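Local atomic coordinates of microtubule-associated protein 1 light chain 3 (Plasmodium falciparum, PDB entry 4EOY), a protein that is an Atg8-family ubiquitin-fold protein that binds a peptide of the conjugating enzyme Atg3 and probably takes part in lipid conjugation. Residues Y28-E37 with K49-N57. The protein carries 3 engineered substitutions. Residues are numbered along the deposited sequence; the frame is centred on the assembly and turned at random.
Sequences YPNRIPVVIE and KKKFLVPMN. Engineered in segment 28-37: Ile36 (natural residue Cys).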
loop_
_atom_site.group_PDB
_atom_site.type_symbol
_atom_site.label_atom_id
_atom_site.label_comp_id
_atom_site.label_asym_id
_atom_site.label_seq_id
_atom_site.Cartn_x
_atom_site.Cartn_y
_atom_site.Cartn_z
ATOM N N TYR A 28 -10.229 9.039 -11.466
ATOM C CA TYR A 28 -8.876 9.576 -11.248
ATOM C C TYR A 28 -7.811 8.802 -12.024
ATOM O O TYR A 28 -7.005 8.080 -11.429
ATOM C CB TYR A 28 -8.532 9.555 -9.758
ATOM C CG TYR A 28 -9.600 10.161 -8.888
ATOM C CD1 TYR A 28 -9.854 11.523 -8.926
ATOM C CD2 TYR A 28 -10.359 9.372 -8.032
ATOM C CE1 TYR A 28 -10.835 12.085 -8.135
ATOM C CE2 TYR A 28 -11.340 9.924 -7.230
ATOM C CZ TYR A 28 -11.579 11.280 -7.286
ATOM O OH TYR A 28 -12.560 11.822 -6.487
ATOM N N PRO A 29 -7.787 8.968 -13.356
ATOM C CA PRO A 29 -6.922 8.160 -14.220
ATOM C C PRO A 29 -5.413 8.357 -14.011
ATOM O O PRO A 29 -4.622 7.527 -14.473
ATOM C CB PRO A 29 -7.331 8.589 -15.635
ATOM C CG PRO A 29 -7.913 9.947 -15.464
ATOM C CD PRO A 29 -8.578 9.945 -14.123
ATOM N N ASN A 30 -5.021 9.430 -13.323
ATOM C CA ASN A 30 -3.607 9.692 -13.036
ATOM C C ASN A 30 -3.130 9.166 -11.673
ATOM O O ASN A 30 -2.007 9.463 -11.262
ATOM C CB ASN A 30 -3.324 11.196 -13.121
ATOM C CG ASN A 30 -3.610 11.765 -14.489
ATOM O OD1 ASN A 30 -3.596 11.052 -15.498
ATOM N ND2 ASN A 30 -3.860 13.059 -14.536
ATOM N N ARG A 31 -3.978 8.415 -10.969
ATOM C CA ARG A 31 -3.591 7.794 -9.693
ATOM C C ARG A 31 -3.868 6.287 -9.712
ATOM O O ARG A 31 -4.767 5.813 -10.427
ATOM C CB ARG A 31 -4.332 8.463 -8.532
ATOM C CG ARG A 31 -3.888 9.899 -8.258
ATOM C CD ARG A 31 -4.537 10.478 -7.002
ATOM N NE ARG A 31 -3.898 11.718 -6.511
ATOM C CZ ARG A 31 -3.055 11.813 -5.473
ATOM N NH1 ARG A 31 -2.699 10.750 -4.757
ATOM N NH2 ARG A 31 -2.560 13.001 -5.135
ATOM N N ILE A 32 -3.097 5.525 -8.936
ATOM C CA ILE A 32 -3.293 4.071 -8.875
ATOM C C ILE A 32 -3.749 3.622 -7.501
ATOM O O ILE A 32 -3.267 4.125 -6.483
ATOM C CB ILE A 32 -2.041 3.289 -9.330
ATOM C CG1 ILE A 32 -0.860 3.550 -8.415
ATOM C CG2 ILE A 32 -1.674 3.696 -10.752
ATOM C CD1 ILE A 32 0.286 2.591 -8.644
ATOM N N PRO A 33 -4.726 2.699 -7.464
ATOM C CA PRO A 33 -5.203 2.198 -6.190
ATOM C C PRO A 33 -4.273 1.122 -5.619
ATOM O O PRO A 33 -4.022 0.105 -6.277
ATOM C CB PRO A 33 -6.582 1.621 -6.538
ATOM C CG PRO A 33 -6.490 1.252 -7.974
ATOM C CD PRO A 33 -5.564 2.241 -8.590
ATOM N N VAL A 34 -3.785 1.359 -4.403
ATOM C CA VAL A 34 -2.854 0.471 -3.742
ATOM C C VAL A 34 -3.412 0.075 -2.385
ATOM O O VAL A 34 -3.928 0.929 -1.666
ATOM C CB VAL A 34 -1.492 1.150 -3.541
ATOM C CG1 VAL A 34 -0.559 0.244 -2.766
ATOM C CG2 VAL A 34 -0.890 1.515 -4.880
ATOM N N VAL A 35 -3.307 -1.214 -2.047
ATOM C CA VAL A 35 -3.679 -1.728 -0.737
ATOM C C VAL A 35 -2.435 -2.309 -0.077
ATOM O O VAL A 35 -1.719 -3.097 -0.691
ATOM C CB VAL A 35 -4.760 -2.822 -0.830
ATOM C CG1 VAL A 35 -5.277 -3.188 0.567
ATOM C CG2 VAL A 35 -5.910 -2.345 -1.694
ATOM N N ILE A 36 -2.180 -1.926 1.170
ATOM C CA ILE A 36 -1.012 -2.428 1.909
ATOM C C ILE A 36 -1.400 -3.526 2.901
ATOM O O ILE A 36 -2.376 -3.389 3.653
ATOM C CB ILE A 36 -0.299 -1.317 2.688
ATOM C CG1 ILE A 36 0.847 -1.899 3.520
ATOM C CG2 ILE A 36 -1.253 -0.651 3.643
ATOM C CD1 ILE A 36 1.858 -0.870 3.936
ATOM N N GLU A 37 -0.626 -4.599 2.932
ATOM C CA GLU A 37 -0.950 -5.743 3.788
ATOM C C GLU A 37 0.252 -6.225 4.582
ATOM O O GLU A 37 1.379 -6.249 4.083
ATOM C CB GLU A 37 -1.484 -6.879 2.926
ATOM C CG GLU A 37 -2.769 -7.494 3.452
ATOM C CD GLU A 37 -4.005 -6.685 3.104
ATOM O OE1 GLU A 37 -4.252 -6.448 1.895
ATOM O OE2 GLU A 37 -4.739 -6.306 4.043
ATOM N N LYS A 49 -5.471 2.236 8.427
ATOM C CA LYS A 49 -5.663 2.792 7.084
ATOM C C LYS A 49 -4.630 2.220 6.114
ATOM O O LYS A 49 -3.419 2.445 6.268
ATOM C CB LYS A 49 -5.601 4.325 7.116
ATOM C CG LYS A 49 -6.938 4.955 7.486
ATOM C CD LYS A 49 -6.977 6.454 7.233
ATOM C CE LYS A 49 -6.726 7.251 8.503
ATOM N NZ LYS A 49 -7.847 7.167 9.480
ATOM N N LYS A 50 -5.121 1.471 5.125
ATOM C CA LYS A 50 -4.255 0.682 4.246
ATOM C C LYS A 50 -4.503 0.863 2.752
ATOM O O LYS A 50 -3.827 0.228 1.930
ATOM C CB LYS A 50 -4.373 -0.802 4.603
ATOM C CG LYS A 50 -5.770 -1.376 4.467
ATOM C CD LYS A 50 -5.777 -2.826 4.891
ATOM C CE LYS A 50 -7.055 -3.535 4.478
ATOM N NZ LYS A 50 -6.946 -5.002 4.759
ATOM N N LYS A 51 -5.419 1.756 2.392
ATOM C CA LYS A 51 -5.737 2.013 0.991
ATOM C C LYS A 51 -5.128 3.346 0.573
ATOM O O LYS A 51 -5.343 4.360 1.228
ATOM C CB LYS A 51 -7.256 2.044 0.788
ATOM C CG LYS A 51 -7.959 0.783 1.252
ATOM C CD LYS A 51 -9.046 0.306 0.297
ATOM C CE LYS A 51 -10.223 1.264 0.249
ATOM N NZ LYS A 51 -11.317 0.795 -0.646
ATOM N N PHE A 52 -4.373 3.323 -0.519
ATOM C CA PHE A 52 -3.679 4.485 -1.028
ATOM C C PHE A 52 -4.062 4.757 -2.468
ATOM O O PHE A 52 -4.262 3.823 -3.253
ATOM C CB PHE A 52 -2.171 4.246 -0.973
ATOM C CG PHE A 52 -1.619 4.288 0.402
ATOM C CD1 PHE A 52 -1.797 3.221 1.255
ATOM C CD2 PHE A 52 -0.942 5.419 0.857
ATOM C CE1 PHE A 52 -1.293 3.259 2.537
ATOM C CE2 PHE A 52 -0.432 5.465 2.144
ATOM C CZ PHE A 52 -0.610 4.378 2.984
ATOM N N LEU A 53 -4.145 6.033 -2.808
ATOM C CA LEU A 53 -4.371 6.459 -4.174
ATOM C C LEU A 53 -3.120 7.218 -4.575
ATOM O O LEU A 53 -2.977 8.402 -4.263
ATOM C CB LEU A 53 -5.626 7.326 -4.234
ATOM C CG LEU A 53 -6.400 7.382 -5.540
ATOM C CD1 LEU A 53 -6.653 5.975 -6.083
ATOM C CD2 LEU A 53 -7.713 8.117 -5.316
ATOM N N VAL A 54 -2.185 6.523 -5.224
ATOM C CA VAL A 54 -0.818 7.026 -5.405
ATOM C C VAL A 54 -0.616 7.659 -6.786
ATOM O O VAL A 54 -0.983 7.069 -7.799
ATOM C CB VAL A 54 0.182 5.880 -5.255
ATOM C CG1 VAL A 54 1.614 6.380 -5.384
ATOM C CG2 VAL A 54 -0.027 5.189 -3.915
ATOM N N PRO A 55 -0.020 8.858 -6.839
ATOM C CA PRO A 55 0.213 9.485 -8.137
ATOM C C PRO A 55 1.024 8.578 -9.052
ATOM O O PRO A 55 1.999 7.966 -8.604
ATOM C CB PRO A 55 1.016 10.742 -7.791
ATOM C CG PRO A 55 0.715 11.009 -6.371
ATOM C CD PRO A 55 0.514 9.672 -5.739
ATOM N N MET A 56 0.621 8.493 -10.314
ATOM C CA MET A 56 1.258 7.572 -11.257
ATOM C C MET A 56 2.766 7.817 -11.455
ATOM O O MET A 56 3.525 6.861 -11.616
ATOM C CB MET A 56 0.536 7.607 -12.600
ATOM C CG MET A 56 0.658 8.921 -13.352
ATOM S SD MET A 56 -0.067 8.804 -14.990
ATOM C CE MET A 56 0.504 10.340 -15.726
ATOM N N ASN A 57 3.189 9.086 -11.458
ATOM C CA ASN A 57 4.599 9.462 -11.649
ATOM C C ASN A 57 5.463 9.473 -10.384
ATOM O O ASN A 57 6.664 9.739 -10.450
ATOM C CB ASN A 57 4.723 10.793 -12.396
ATOM C CG ASN A 57 4.656 10.635 -13.908
ATOM O OD1 ASN A 57 4.979 9.581 -14.460
ATOM N ND2 ASN A 57 4.267 11.691 -14.584
#
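Arg31 reaches over the neighbouring edge strand to Pro55, on the face shared with Pro33 and Leu53, its guanidinium lying with one face against CG of the Pro55 ring, while its aliphatic part crosses Leu53 at about a right angle, CB 3.8 Å from Leu53 CG. The chain is extended from CG to NE and brings NH1 beside the carbonyl oxygen of Leu53, a hydrogen bond whose modelled length is too short to be taken literally. Leu53 CD2 also meets CD2 of the Tyr28 ring, 4.0 Å away.

Strands 31-37 and 51-55 run antiparallel, and Phe52 N donates an almost straight bond (171°) to Val34 O at 2.7 Å. On the face carrying Ile32, Val34, Phe52 and Val54, Val34 CG2 touches Val54 CG2 at 3.9 Å, and the engineered Ile36 sets CG2 at the edge of the Phe52 ring. Helix 60-72 covers this side through Leu67 and Phe63. In Ile36, CG1 is anti to the backbone N (chi1 176°), which leaves CG2 between N and the carbonyl carbon, facing Lys50 CB.

Just before strand 51-55 begins, Lys50 extends NZ to the syn lone pair of Glu37 OE2, a 2.7 Å salt bridge. Glu37 also lies close to a bound calcium ion, which probably favours its carboxylate form. On the opposite face Pro33 and Pro55 each pack against an aromatic side chain of the bound Atg3 peptide, and the backbones of Lys51 and Leu53 hydrogen-bond to the peptide backbone, consistent with edge-strand recognition in Atg8 proteins.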